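Local coordinates for protein CT_858 (Chlamydia trachomatis, PDB 3DOR) that probably acts as a serine-type endopeptidase, the protease CPAF that Chlamydia secretes, at residues D259-V264 / D337-P342; L296-Y301 / D470-V475; I534-T539 / D553-L558. All coordinates share one frame; numbering follows the deposited sequence.

Interaction 1: D259-V264 / D337-P342; sequences DGFLPV and DQTNNP
Leu262 lays one branch of its side chain across the carboxylate of Asp337, its CD1 coming within 3.6 Å of Asp337 OD1. No direct hydrogen bond joins residues 259-264 to 337-342, and the polar part of the contact is carried by water instead. One water donates hydrogen bonds to Asp337 OD1, at 2.8 Å, and to Asp259 O, while accepting a long bond from the Leu262 amide. A second water also donates to Asp337 OD1, accepts from Phe261 N at 2.9 Å and reaches Thr339 OG1 at 3.2 Å. It lies over one face of the Phe261 ring, offset toward the rim. Asp337 ends strand 333-337, one of the parallel strands of the central sheet in this peptidase of the ClpP/crotonase clan, and here the chain turns out of the sheet in an Asx turn. Asp337 OD2 receives Thr339 N at 3.0 Å, on its anti side and 33° out of the carboxylate plane, and takes Thr339 OG1 through its syn lone pair at 2.7 Å. That second bond is possible because Thr339 holds OG1 between its backbone N and carbonyl carbon (chi1 57°). Two waters on one oxygen and two Thr339 groups on the other thus fix the rotation of this buried carboxylate. Beyond it, the ring of Phe261 turns an edge to the side chain of Asn340, its CE2 lying 4.1 Å from Asn340 CG, while Arg297 takes the carbonyls of Thr339 and Asn340.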
# COMPACT_ATOMS: atom_id res chain seq x y z
N ASP B 259 9.92 28.20 -0.32
CA ASP B 259 10.62 29.44 -0.63
C ASP B 259 12.07 29.30 -1.07
O ASP B 259 12.59 30.18 -1.76
CB ASP B 259 10.55 30.40 0.57
CG ASP B 259 9.18 31.05 0.71
OD1 ASP B 259 8.91 31.68 1.76
OD2 ASP B 259 8.38 30.95 -0.23
N GLY B 260 12.73 28.22 -0.70
CA GLY B 260 14.12 28.10 -1.11
C GLY B 260 14.96 29.08 -0.32
O GLY B 260 14.52 29.62 0.71
N PHE B 261 16.16 29.37 -0.82
CA PHE B 261 17.07 30.25 -0.09
C PHE B 261 17.58 31.46 -0.84
O PHE B 261 18.41 32.20 -0.33
CB PHE B 261 18.25 29.41 0.39
CG PHE B 261 18.96 28.67 -0.72
CD1 PHE B 261 19.89 29.33 -1.53
CD2 PHE B 261 18.68 27.34 -0.98
CE1 PHE B 261 20.53 28.66 -2.57
CE2 PHE B 261 19.31 26.66 -2.02
CZ PHE B 261 20.24 27.32 -2.82
N LEU B 262 17.09 31.67 -2.05
CA LEU B 262 17.53 32.81 -2.84
C LEU B 262 16.75 34.10 -2.55
O LEU B 262 15.52 34.09 -2.48
CB LEU B 262 17.42 32.48 -4.33
CG LEU B 262 18.19 31.24 -4.78
CD1 LEU B 262 17.87 30.94 -6.23
CD2 LEU B 262 19.70 31.48 -4.60
N PRO B 263 17.47 35.21 -2.34
CA PRO B 263 16.81 36.49 -2.06
C PRO B 263 16.20 37.04 -3.36
O PRO B 263 16.54 36.58 -4.45
CB PRO B 263 17.94 37.36 -1.50
CG PRO B 263 19.18 36.75 -2.07
CD PRO B 263 18.91 35.27 -2.02
N VAL B 264 15.29 38.01 -3.26
CA VAL B 264 14.66 38.57 -4.46
C VAL B 264 15.72 39.12 -5.39
O VAL B 264 16.73 39.67 -4.95
CB VAL B 264 13.63 39.67 -4.11
CG1 VAL B 264 12.57 39.11 -3.19
CG2 VAL B 264 14.31 40.85 -3.45
N ASP B 337 13.37 28.79 -10.25
CA ASP B 337 14.30 28.23 -9.29
C ASP B 337 13.81 26.82 -8.98
O ASP B 337 12.75 26.65 -8.38
CB ASP B 337 14.32 29.06 -8.00
CG ASP B 337 15.11 28.38 -6.89
OD1 ASP B 337 14.99 28.82 -5.72
OD2 ASP B 337 15.85 27.41 -7.18
N GLN B 338 14.56 25.82 -9.40
CA GLN B 338 14.16 24.45 -9.16
C GLN B 338 15.17 23.70 -8.28
O GLN B 338 15.15 22.47 -8.24
CB GLN B 338 13.99 23.73 -10.49
CG GLN B 338 13.21 22.47 -10.38
CD GLN B 338 13.80 21.33 -11.17
OE1 GLN B 338 13.07 20.48 -11.67
NE2 GLN B 338 15.13 21.29 -11.27
N THR B 339 16.04 24.43 -7.60
CA THR B 339 17.05 23.82 -6.73
C THR B 339 16.43 23.12 -5.52
O THR B 339 15.29 23.40 -5.16
CB THR B 339 18.04 24.88 -6.20
OG1 THR B 339 17.32 25.90 -5.50
CG2 THR B 339 18.81 25.52 -7.34
N ASN B 340 17.17 22.21 -4.90
CA ASN B 340 16.69 21.51 -3.70
C ASN B 340 15.25 21.02 -3.87
O ASN B 340 14.35 21.39 -3.10
CB ASN B 340 16.77 22.46 -2.50
CG ASN B 340 18.20 22.69 -2.01
OD1 ASN B 340 19.17 22.30 -2.66
ND2 ASN B 340 18.32 23.33 -0.86
N ASN B 341 15.05 20.17 -4.86
CA ASN B 341 13.74 19.64 -5.19
C ASN B 341 13.90 18.12 -5.25
O ASN B 341 14.70 17.62 -6.03
CB ASN B 341 13.34 20.22 -6.54
CG ASN B 341 11.97 19.78 -6.99
OD1 ASN B 341 11.62 18.61 -6.88
ND2 ASN B 341 11.19 20.71 -7.51
N PRO B 342 13.12 17.38 -4.45
CA PRO B 342 13.16 15.91 -4.38
C PRO B 342 12.51 15.11 -5.50
O PRO B 342 12.59 13.88 -5.50
CB PRO B 342 12.46 15.63 -3.05
CG PRO B 342 11.33 16.65 -3.09
CD PRO B 342 12.07 17.92 -3.56
O HOH W 1 14.40 30.64 -3.66
O HOH W 2 16.50 28.21 -3.44

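Interaction 2: L296-Y301 / D470-V475; sequences LRIPTY and DFFPVV
Phe472 has the largest share of this buried contact, reaching from helix 468-478 toward the turn that follows strand 290-297 and receiving Tyr301 and Ile298 there. With CG anti to its backbone N (chi1 -176°), the phenyl ring projects from the helix toward both partners. Tyr301 arrives with its hydroxyl leading: OH stands 3.0 Å above one face of the Phe472 ring, near the rim, and its nearest atom is Phe472 CG at 3.1 Å. The two rings are neither stacked nor edge-to-face, since their centroids are 6.0 Å apart and their planes meet at 35°. Tyr301 CZ adds an apolar touch on Phe472 CB at 3.9 Å. Ile298 approaches from the direction opposite to Phe472 and meets the far end of the phenyl ring, CD1 lying 3.8 Å from Phe472 CZ. Both Ile298 and Phe472 also rest on Ile336, so the contact packs the helix on the central sheet of the S41 peptidase domain, with Leu349 of helix 346-354 closing over Tyr301 and Phe472. The buried phenol oxygen has a polar partner as well, Gln338 OE1. An amide oxygen can only accept, so the hydroxyl proton is presumably spent on Gln338; what meets the Phe472 face is then probably the oxygen itself, in a close contact rather than an O-H to ring bond.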
# COMPACT_ATOMS: atom_id res chain seq x y z
N LEU B 296 9.89 32.28 -10.34
CA LEU B 296 9.01 31.24 -9.85
C LEU B 296 9.85 30.10 -9.30
O LEU B 296 10.82 29.70 -9.93
CB LEU B 296 8.13 30.73 -11.00
CG LEU B 296 7.17 29.55 -10.79
CD1 LEU B 296 7.95 28.26 -10.65
CD2 LEU B 296 6.32 29.79 -9.56
N ARG B 297 9.52 29.60 -8.12
CA ARG B 297 10.26 28.46 -7.57
C ARG B 297 9.35 27.24 -7.59
O ARG B 297 8.20 27.33 -7.15
CB ARG B 297 10.73 28.74 -6.13
CG ARG B 297 11.39 27.53 -5.46
CD ARG B 297 12.00 27.82 -4.07
NE ARG B 297 12.26 26.56 -3.38
CZ ARG B 297 13.15 25.65 -3.79
NH1 ARG B 297 13.89 25.86 -4.87
NH2 ARG B 297 13.24 24.49 -3.16
N ILE B 298 9.82 26.13 -8.16
CA ILE B 298 9.04 24.89 -8.17
C ILE B 298 9.79 24.10 -7.10
O ILE B 298 10.91 23.64 -7.32
CB ILE B 298 9.13 24.15 -9.54
CG1 ILE B 298 8.51 25.01 -10.64
CG2 ILE B 298 8.40 22.82 -9.47
CD1 ILE B 298 8.58 24.38 -12.04
N PRO B 299 9.18 23.94 -5.91
CA PRO B 299 9.81 23.23 -4.79
C PRO B 299 9.82 21.71 -4.80
O PRO B 299 10.76 21.08 -4.30
CB PRO B 299 9.08 23.82 -3.59
CG PRO B 299 7.67 23.91 -4.09
CD PRO B 299 7.82 24.40 -5.54
N THR B 300 8.77 21.11 -5.35
CA THR B 300 8.67 19.65 -5.40
C THR B 300 7.69 19.25 -6.49
O THR B 300 6.89 20.08 -6.93
CB THR B 300 8.14 19.09 -4.06
OG1 THR B 300 7.94 17.68 -4.19
CG2 THR B 300 6.80 19.74 -3.70
N TYR B 301 7.77 18.00 -6.93
CA TYR B 301 6.85 17.52 -7.94
C TYR B 301 5.81 16.57 -7.34
O TYR B 301 5.00 15.98 -8.05
CB TYR B 301 7.59 16.88 -9.12
CG TYR B 301 8.37 17.92 -9.92
CD1 TYR B 301 9.74 18.08 -9.74
CD2 TYR B 301 7.72 18.79 -10.79
CE1 TYR B 301 10.46 19.09 -10.40
CE2 TYR B 301 8.43 19.82 -11.46
CZ TYR B 301 9.79 19.95 -11.25
OH TYR B 301 10.50 20.97 -11.86
N ASP B 470 15.37 16.06 -11.97
CA ASP B 470 16.46 15.73 -12.89
C ASP B 470 15.79 15.95 -14.26
O ASP B 470 16.34 16.62 -15.14
CB ASP B 470 16.85 14.23 -12.84
CG ASP B 470 17.90 13.91 -11.78
OD1 ASP B 470 18.97 14.56 -11.77
OD2 ASP B 470 17.65 12.99 -10.97
N PHE B 471 14.60 15.37 -14.43
CA PHE B 471 13.85 15.42 -15.69
C PHE B 471 13.41 16.80 -16.20
O PHE B 471 13.47 17.06 -17.42
CB PHE B 471 12.60 14.52 -15.60
CG PHE B 471 12.89 13.09 -15.21
CD1 PHE B 471 11.89 12.30 -14.65
CD2 PHE B 471 14.16 12.54 -15.39
CE1 PHE B 471 12.15 10.96 -14.26
CE2 PHE B 471 14.43 11.22 -15.02
CZ PHE B 471 13.42 10.42 -14.45
N PHE B 472 12.95 17.66 -15.30
CA PHE B 472 12.49 19.00 -15.68
C PHE B 472 13.54 19.72 -16.53
O PHE B 472 13.26 20.10 -17.66
CB PHE B 472 12.14 19.83 -14.42
CG PHE B 472 11.56 21.20 -14.73
CD1 PHE B 472 10.24 21.34 -15.15
CD2 PHE B 472 12.34 22.35 -14.56
CE1 PHE B 472 9.69 22.62 -15.39
CE2 PHE B 472 11.81 23.63 -14.80
CZ PHE B 472 10.47 23.76 -15.22
N PRO B 473 14.76 19.91 -16.00
CA PRO B 473 15.76 20.60 -16.83
C PRO B 473 16.23 19.83 -18.06
O PRO B 473 16.53 20.43 -19.09
CB PRO B 473 16.90 20.88 -15.84
CG PRO B 473 16.81 19.72 -14.91
CD PRO B 473 15.31 19.60 -14.67
N VAL B 474 16.27 18.50 -17.97
CA VAL B 474 16.72 17.72 -19.12
C VAL B 474 15.78 17.88 -20.32
O VAL B 474 16.24 17.99 -21.46
CB VAL B 474 16.93 16.20 -18.75
CG1 VAL B 474 15.64 15.40 -18.93
CG2 VAL B 474 18.04 15.63 -19.61
N VAL B 475 14.48 17.92 -20.06
CA VAL B 475 13.50 18.08 -21.13
C VAL B 475 13.64 19.46 -21.76
O VAL B 475 13.65 19.61 -22.98
CB VAL B 475 12.04 17.93 -20.60
CG1 VAL B 475 11.05 18.28 -21.71
CG2 VAL B 475 11.80 16.49 -20.12

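Interaction 3: I534-T539 / D553-L558; sequences IDLPFT and DKVKKL
Leu536 and Ile534 face Lys554, Val555 and Leu558 where helix 549-564 packs on strand 534-535, the outermost parallel strand of the mixed sheet in this S41 peptidase domain. The contact is apolar throughout, with no hydrogen bond crossing it. Leu536 makes the larger share: its CD1 lies 3.9 Å from Val555 CG2 and 4.2 Å from Lys554 CB, touching two successive residues of the helix. One turn on, Leu558 CD1 meets Ile534 CG2 at 4.1 Å. Ile534 turns that branch away from its own backbone N, while its other arm leads off beside the N (chi1 -55°). Behind this first shell stands Val485 of the neighbouring strand 483-486, touched by both Leu536 and Leu558, so the helix bears on two strands at once. Backbone bonds from Ile534 and Leu536 to Gly486 hold the edge segment in place. Farther along, Thr539 is the N-cap of the next helix, and its hydroxyl also bonds Glu550, tying that connection to the start of helix 549-564. Lys554 contributes only the base of its side chain to the apolar patch; bent at chi2 and chi4, the chain carries NZ away to the carbonyl oxygen of Ala572.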
# COMPACT_ATOMS: atom_id res chain seq x y z
N ILE B 534 25.30 26.59 -18.28
CA ILE B 534 26.28 27.41 -17.58
C ILE B 534 26.53 26.90 -16.16
O ILE B 534 25.63 26.92 -15.33
CB ILE B 534 25.82 28.89 -17.48
CG1 ILE B 534 25.48 29.47 -18.86
CG2 ILE B 534 26.89 29.71 -16.78
CD1 ILE B 534 26.64 29.51 -19.83
N ASP B 535 27.75 26.46 -15.89
CA ASP B 535 28.09 25.97 -14.56
C ASP B 535 28.28 27.19 -13.67
O ASP B 535 29.18 27.99 -13.90
CB ASP B 535 29.36 25.14 -14.61
CG ASP B 535 29.73 24.58 -13.25
OD1 ASP B 535 30.42 25.28 -12.48
OD2 ASP B 535 29.31 23.45 -12.94
N LEU B 536 27.43 27.33 -12.67
CA LEU B 536 27.47 28.48 -11.77
C LEU B 536 27.32 28.02 -10.33
O LEU B 536 26.21 28.03 -9.78
CB LEU B 536 26.32 29.43 -12.10
CG LEU B 536 26.47 30.95 -12.08
CD1 LEU B 536 25.12 31.53 -11.72
CD2 LEU B 536 27.54 31.42 -11.11
N PRO B 537 28.42 27.60 -9.69
CA PRO B 537 28.35 27.16 -8.30
C PRO B 537 28.24 28.35 -7.36
O PRO B 537 28.46 29.48 -7.77
CB PRO B 537 29.66 26.40 -8.12
CG PRO B 537 30.62 27.19 -9.00
CD PRO B 537 29.78 27.42 -10.25
N PHE B 538 27.88 28.09 -6.11
CA PHE B 538 27.79 29.16 -5.11
C PHE B 538 29.20 29.38 -4.55
O PHE B 538 29.88 28.41 -4.18
CB PHE B 538 26.84 28.76 -3.99
CG PHE B 538 25.40 28.59 -4.44
CD1 PHE B 538 24.71 27.42 -4.16
CD2 PHE B 538 24.75 29.61 -5.15
CE1 PHE B 538 23.38 27.25 -4.57
CE2 PHE B 538 23.42 29.46 -5.57
CZ PHE B 538 22.73 28.28 -5.29
N THR B 539 29.66 30.63 -4.50
CA THR B 539 30.99 30.93 -3.97
C THR B 539 30.91 31.16 -2.47
O THR B 539 29.82 31.19 -1.89
CB THR B 539 31.58 32.22 -4.60
OG1 THR B 539 30.73 33.33 -4.28
CG2 THR B 539 31.72 32.09 -6.11
N ASP B 553 23.81 38.15 -9.49
CA ASP B 553 24.20 39.13 -10.50
C ASP B 553 24.52 38.44 -11.81
O ASP B 553 24.26 38.97 -12.89
CB ASP B 553 25.43 39.94 -10.05
CG ASP B 553 25.09 40.96 -8.99
OD1 ASP B 553 23.91 41.36 -8.89
OD2 ASP B 553 26.03 41.36 -8.27
N LYS B 554 25.08 37.24 -11.72
CA LYS B 554 25.40 36.52 -12.93
C LYS B 554 24.13 35.96 -13.57
O LYS B 554 24.00 35.95 -14.80
CB LYS B 554 26.41 35.40 -12.67
CG LYS B 554 27.06 34.88 -13.94
CD LYS B 554 27.02 35.97 -15.02
CE LYS B 554 28.17 35.90 -15.98
NZ LYS B 554 29.45 36.28 -15.32
N VAL B 555 23.19 35.50 -12.75
CA VAL B 555 21.94 34.99 -13.29
C VAL B 555 21.24 36.12 -14.07
O VAL B 555 20.70 35.90 -15.16
CB VAL B 555 20.99 34.49 -12.18
CG1 VAL B 555 19.60 34.24 -12.75
CG2 VAL B 555 21.55 33.20 -11.56
N LYS B 556 21.29 37.33 -13.52
CA LYS B 556 20.67 38.49 -14.15
C LYS B 556 21.35 38.87 -15.46
O LYS B 556 20.68 39.24 -16.42
CB LYS B 556 20.64 39.68 -13.17
CG LYS B 556 19.55 39.51 -12.11
CD LYS B 556 19.38 40.72 -11.20
CE LYS B 556 20.39 40.72 -10.09
NZ LYS B 556 19.98 41.63 -8.98
N LYS B 557 22.67 38.76 -15.52
CA LYS B 557 23.39 39.08 -16.74
C LYS B 557 22.98 38.07 -17.81
O LYS B 557 22.76 38.44 -18.96
CB LYS B 557 24.92 39.01 -16.54
CG LYS B 557 25.50 40.21 -15.80
CD LYS B 557 27.03 40.12 -15.71
CE LYS B 557 27.63 41.35 -15.03
NZ LYS B 557 27.07 41.56 -13.65
N LEU B 558 22.89 36.81 -17.41
CA LEU B 558 22.49 35.75 -18.33
C LEU B 558 21.05 35.96 -18.83
O LEU B 558 20.79 35.78 -20.02
CB LEU B 558 22.62 34.38 -17.64
CG LEU B 558 24.08 33.98 -17.33
CD1 LEU B 558 24.11 32.70 -16.50
CD2 LEU B 558 24.86 33.81 -18.63

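In the fold
All three interactions are built on the same mixed sheet. Interactions 1 and 2, with centres 11 Å apart, are directly linked: Asp337 N bonds Leu296 O at 2.7 Å, pairing adjacent strands, and Gln338 OE1 bonds Tyr301 OH at 2.6 Å. Asp337 thus takes part in interaction 1 with its carboxylate and reaches interaction 2 with its amide, and Gln338 next to it reaches interaction 2 with its side chain. Interaction 3 lies toward the sheet's edge, its centre 14 Å from that of interaction 1, and meets it through aromatic rings, Phe261 CE1 being 3.5 Å from Phe538 CZ. Interactions 2 and 3 do not touch; about 9 Å separates their nearest atoms. Along the chain, interactions 1 and 2 interlock, whereas interaction 3 follows both.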